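Long-range contact in monovalent Na+/H+ antiporter subunit A (Dietzia sp. DQ12-45-1b, PDB 7D3U), which probably exchanges sodium ions for protons across the cell membrane as a subunit of the giant Mrp antiporter complex: residues T231-K244 with T322-M334. Sequence-based numbering, arbitrary orientation.
Sequences TPVSAYLHAAAMVK and TIAHALFKSSLFM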
# COMPACT_ATOMS: atom_id res chain seq x y z
N THR B 231 -20.25 28.64 -31.60
CA THR B 231 -20.08 30.09 -31.61
C THR B 231 -20.86 30.84 -30.53
O THR B 231 -20.43 31.94 -30.15
CB THR B 231 -20.41 30.67 -32.99
OG1 THR B 231 -19.52 30.11 -33.97
CG2 THR B 231 -20.32 32.17 -33.01
N PRO B 232 -21.99 30.35 -30.01
CA PRO B 232 -22.60 31.06 -28.87
C PRO B 232 -21.79 30.93 -27.59
O PRO B 232 -21.68 31.91 -26.84
CB PRO B 232 -23.98 30.41 -28.73
CG PRO B 232 -24.25 29.82 -30.04
CD PRO B 232 -22.92 29.33 -30.52
N VAL B 233 -21.22 29.76 -27.32
CA VAL B 233 -20.37 29.64 -26.14
C VAL B 233 -19.10 30.45 -26.33
O VAL B 233 -18.53 30.97 -25.37
CB VAL B 233 -20.05 28.16 -25.83
CG1 VAL B 233 -19.07 28.05 -24.68
CG2 VAL B 233 -21.31 27.37 -25.56
N SER B 234 -18.67 30.62 -27.58
CA SER B 234 -17.54 31.51 -27.86
C SER B 234 -17.93 32.96 -27.61
O SER B 234 -17.13 33.73 -27.06
CB SER B 234 -17.07 31.32 -29.30
OG SER B 234 -16.13 30.27 -29.40
N ALA B 235 -19.14 33.34 -28.01
CA ALA B 235 -19.62 34.69 -27.74
C ALA B 235 -19.64 34.97 -26.24
O ALA B 235 -19.16 36.02 -25.79
CB ALA B 235 -21.02 34.87 -28.32
N TYR B 236 -20.18 34.04 -25.46
CA TYR B 236 -20.22 34.24 -24.02
C TYR B 236 -18.81 34.25 -23.42
O TYR B 236 -18.46 35.17 -22.68
CB TYR B 236 -21.07 33.15 -23.36
CG TYR B 236 -21.63 33.57 -22.02
CD1 TYR B 236 -21.83 34.91 -21.72
CD2 TYR B 236 -21.95 32.63 -21.06
CE1 TYR B 236 -22.34 35.30 -20.51
CE2 TYR B 236 -22.46 33.01 -19.84
CZ TYR B 236 -22.65 34.35 -19.57
OH TYR B 236 -23.16 34.74 -18.35
N LEU B 237 -18.00 33.25 -23.76
CA LEU B 237 -16.66 33.13 -23.20
C LEU B 237 -15.78 34.31 -23.55
O LEU B 237 -14.85 34.63 -22.81
CB LEU B 237 -16.03 31.82 -23.69
CG LEU B 237 -14.85 31.21 -22.94
CD1 LEU B 237 -14.94 29.70 -23.02
CD2 LEU B 237 -13.54 31.70 -23.52
N HIS B 238 -16.06 34.98 -24.67
CA HIS B 238 -15.25 36.12 -25.09
C HIS B 238 -15.85 37.46 -24.69
O HIS B 238 -15.09 38.41 -24.46
CB HIS B 238 -15.06 36.09 -26.61
CG HIS B 238 -14.12 35.02 -27.08
ND1 HIS B 238 -14.14 33.74 -26.57
CD2 HIS B 238 -13.14 35.04 -28.01
CE1 HIS B 238 -13.21 33.02 -27.17
NE2 HIS B 238 -12.59 33.79 -28.05
N ALA B 239 -17.17 37.58 -24.61
CA ALA B 239 -17.75 38.85 -24.20
C ALA B 239 -17.60 39.04 -22.69
O ALA B 239 -16.86 39.92 -22.24
CB ALA B 239 -19.23 38.92 -24.61
N ALA B 240 -18.31 38.23 -21.90
CA ALA B 240 -18.02 38.14 -20.47
C ALA B 240 -18.50 36.78 -19.96
O ALA B 240 -19.65 36.64 -19.53
CB ALA B 240 -18.68 39.28 -19.70
N ALA B 241 -17.62 35.78 -20.00
CA ALA B 241 -17.85 34.58 -19.21
C ALA B 241 -16.59 34.12 -18.49
O ALA B 241 -16.65 33.69 -17.34
CB ALA B 241 -18.41 33.46 -20.08
N MET B 242 -15.47 34.18 -19.16
CA MET B 242 -14.23 33.78 -18.51
C MET B 242 -13.09 34.76 -18.76
O MET B 242 -12.28 34.99 -17.87
CB MET B 242 -13.81 32.38 -18.96
CG MET B 242 -12.65 31.81 -18.17
SD MET B 242 -12.31 30.09 -18.57
CE MET B 242 -12.49 30.14 -20.34
N VAL B 243 -13.02 35.34 -19.96
CA VAL B 243 -11.95 36.29 -20.24
C VAL B 243 -12.14 37.58 -19.46
O VAL B 243 -11.18 38.32 -19.24
CB VAL B 243 -11.86 36.57 -21.74
CG1 VAL B 243 -11.59 35.29 -22.51
CG2 VAL B 243 -13.12 37.23 -22.23
N LYS B 244 -13.36 37.87 -19.02
CA LYS B 244 -13.59 38.99 -18.12
C LYS B 244 -13.40 38.62 -16.66
O LYS B 244 -13.35 39.52 -15.82
CB LYS B 244 -15.00 39.56 -18.31
CG LYS B 244 -15.22 40.20 -19.66
CD LYS B 244 -14.04 41.03 -20.09
CE LYS B 244 -14.37 41.78 -21.37
NZ LYS B 244 -13.14 42.33 -22.00
N THR B 322 -14.39 47.50 -20.95
CA THR B 322 -14.94 46.17 -20.70
C THR B 322 -16.39 46.09 -21.17
O THR B 322 -16.79 45.12 -21.81
CB THR B 322 -14.82 45.83 -19.22
OG1 THR B 322 -13.50 45.37 -18.94
CG2 THR B 322 -15.81 44.74 -18.84
N ILE B 323 -17.17 47.13 -20.87
CA ILE B 323 -18.56 47.15 -21.33
C ILE B 323 -18.63 47.19 -22.85
O ILE B 323 -19.35 46.41 -23.48
CB ILE B 323 -19.31 48.34 -20.71
CG1 ILE B 323 -19.53 48.11 -19.21
CG2 ILE B 323 -20.64 48.56 -21.41
CD1 ILE B 323 -20.04 49.33 -18.48
N ALA B 324 -17.86 48.10 -23.46
CA ALA B 324 -17.88 48.22 -24.92
C ALA B 324 -17.47 46.92 -25.59
O ALA B 324 -18.07 46.52 -26.59
CB ALA B 324 -16.97 49.37 -25.36
N HIS B 325 -16.45 46.25 -25.06
CA HIS B 325 -15.99 45.00 -25.64
C HIS B 325 -17.02 43.90 -25.46
O HIS B 325 -17.35 43.19 -26.42
CB HIS B 325 -14.65 44.60 -25.01
CG HIS B 325 -14.21 43.22 -25.37
ND1 HIS B 325 -13.41 42.95 -26.46
CD2 HIS B 325 -14.44 42.02 -24.78
CE1 HIS B 325 -13.18 41.65 -26.53
NE2 HIS B 325 -13.80 41.07 -25.52
N ALA B 326 -17.55 43.74 -24.25
CA ALA B 326 -18.59 42.75 -24.03
C ALA B 326 -19.80 42.98 -24.91
O ALA B 326 -20.57 42.05 -25.16
CB ALA B 326 -19.00 42.73 -22.56
N LEU B 327 -20.00 44.21 -25.39
CA LEU B 327 -21.05 44.46 -26.36
C LEU B 327 -20.62 44.05 -27.77
O LEU B 327 -21.24 43.18 -28.40
CB LEU B 327 -21.47 45.93 -26.33
CG LEU B 327 -22.25 46.37 -25.09
CD1 LEU B 327 -22.62 47.83 -25.18
CD2 LEU B 327 -23.49 45.51 -24.91
N PHE B 328 -19.55 44.67 -28.28
CA PHE B 328 -19.27 44.52 -29.71
C PHE B 328 -18.71 43.14 -30.04
O PHE B 328 -19.00 42.62 -31.12
CB PHE B 328 -18.37 45.65 -30.23
CG PHE B 328 -16.93 45.62 -29.75
CD1 PHE B 328 -16.05 44.63 -30.14
CD2 PHE B 328 -16.44 46.66 -28.97
CE1 PHE B 328 -14.74 44.64 -29.71
CE2 PHE B 328 -15.13 46.67 -28.54
CZ PHE B 328 -14.28 45.66 -28.91
N LYS B 329 -17.95 42.51 -29.14
CA LYS B 329 -17.45 41.18 -29.44
C LYS B 329 -18.56 40.15 -29.38
O LYS B 329 -18.60 39.22 -30.21
CB LYS B 329 -16.33 40.81 -28.47
CG LYS B 329 -15.62 39.52 -28.83
CD LYS B 329 -14.85 39.67 -30.12
CE LYS B 329 -13.82 40.77 -30.01
NZ LYS B 329 -13.17 41.04 -31.32
N SER B 330 -19.48 40.28 -28.42
CA SER B 330 -20.64 39.41 -28.39
C SER B 330 -21.46 39.53 -29.67
O SER B 330 -21.85 38.53 -30.27
CB SER B 330 -21.51 39.73 -27.17
OG SER B 330 -22.79 39.15 -27.29
N SER B 331 -21.71 40.77 -30.10
CA SER B 331 -22.49 40.95 -31.32
C SER B 331 -21.74 40.45 -32.55
O SER B 331 -22.35 39.89 -33.46
CB SER B 331 -22.88 42.41 -31.49
OG SER B 331 -22.01 43.06 -32.40
N LEU B 332 -20.41 40.61 -32.57
CA LEU B 332 -19.63 40.10 -33.70
C LEU B 332 -19.68 38.59 -33.77
O LEU B 332 -19.80 38.01 -34.85
CB LEU B 332 -18.18 40.57 -33.57
CG LEU B 332 -17.84 41.87 -34.30
CD1 LEU B 332 -16.35 42.10 -34.25
CD2 LEU B 332 -18.33 41.81 -35.73
N PHE B 333 -19.57 37.92 -32.62
CA PHE B 333 -19.65 36.46 -32.61
C PHE B 333 -21.03 35.99 -33.04
O PHE B 333 -21.14 35.06 -33.85
CB PHE B 333 -19.32 35.93 -31.22
CG PHE B 333 -17.90 35.54 -31.05
CD1 PHE B 333 -17.37 34.51 -31.81
CD2 PHE B 333 -17.08 36.19 -30.15
CE1 PHE B 333 -16.06 34.15 -31.66
CE2 PHE B 333 -15.77 35.82 -30.00
CZ PHE B 333 -15.25 34.80 -30.76
N MET B 334 -22.08 36.61 -32.52
CA MET B 334 -23.42 36.20 -32.91
C MET B 334 -23.69 36.48 -34.39
O MET B 334 -24.40 35.72 -35.04
CB MET B 334 -24.45 36.89 -32.02
CG MET B 334 -24.46 36.36 -30.60
SD MET B 334 -25.71 37.15 -29.57
CE MET B 334 -25.12 38.83 -29.58
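Phe333 is the main bump, a knob seated in a hollow of helix 231-240 walled by Thr231, Ser234, Ala235 and His238. Ser234 CB lies over one face of the Phe333 ring, whose edge is turned to the face of the His238 ring in a T-shaped stack, centroids 4.8 Å apart and planes at 82°. At the root of the ring, Phe333 CB meets Ala235 CB at 3.5 Å. A leucine in place of Phe333 would probably leave the hollow partly unfilled and the His238 imidazole without its aromatic partner. Small residues let the antiparallel helices close to an axial distance of 8.1 Å: Ala239 CB settles against Ser330 CB and Ala326 O. Helix 231-240 is one half of a broken transmembrane helix, a hallmark of the antiporter-like subunits of Mrp and complex I; the chain is irregular between it and helix 243-252. Near this break His325, its CG anti to the backbone N (chi1 170°), donates a hydrogen bond from NE2 to His238 O (3.1 Å), bent to 142° at the hydrogen. The end of Lys244 crosses the His325 ring obliquely, CE and NZ lying near CD2; Lys329 NZ leads away to a hydrogen bond with Ser295 OG.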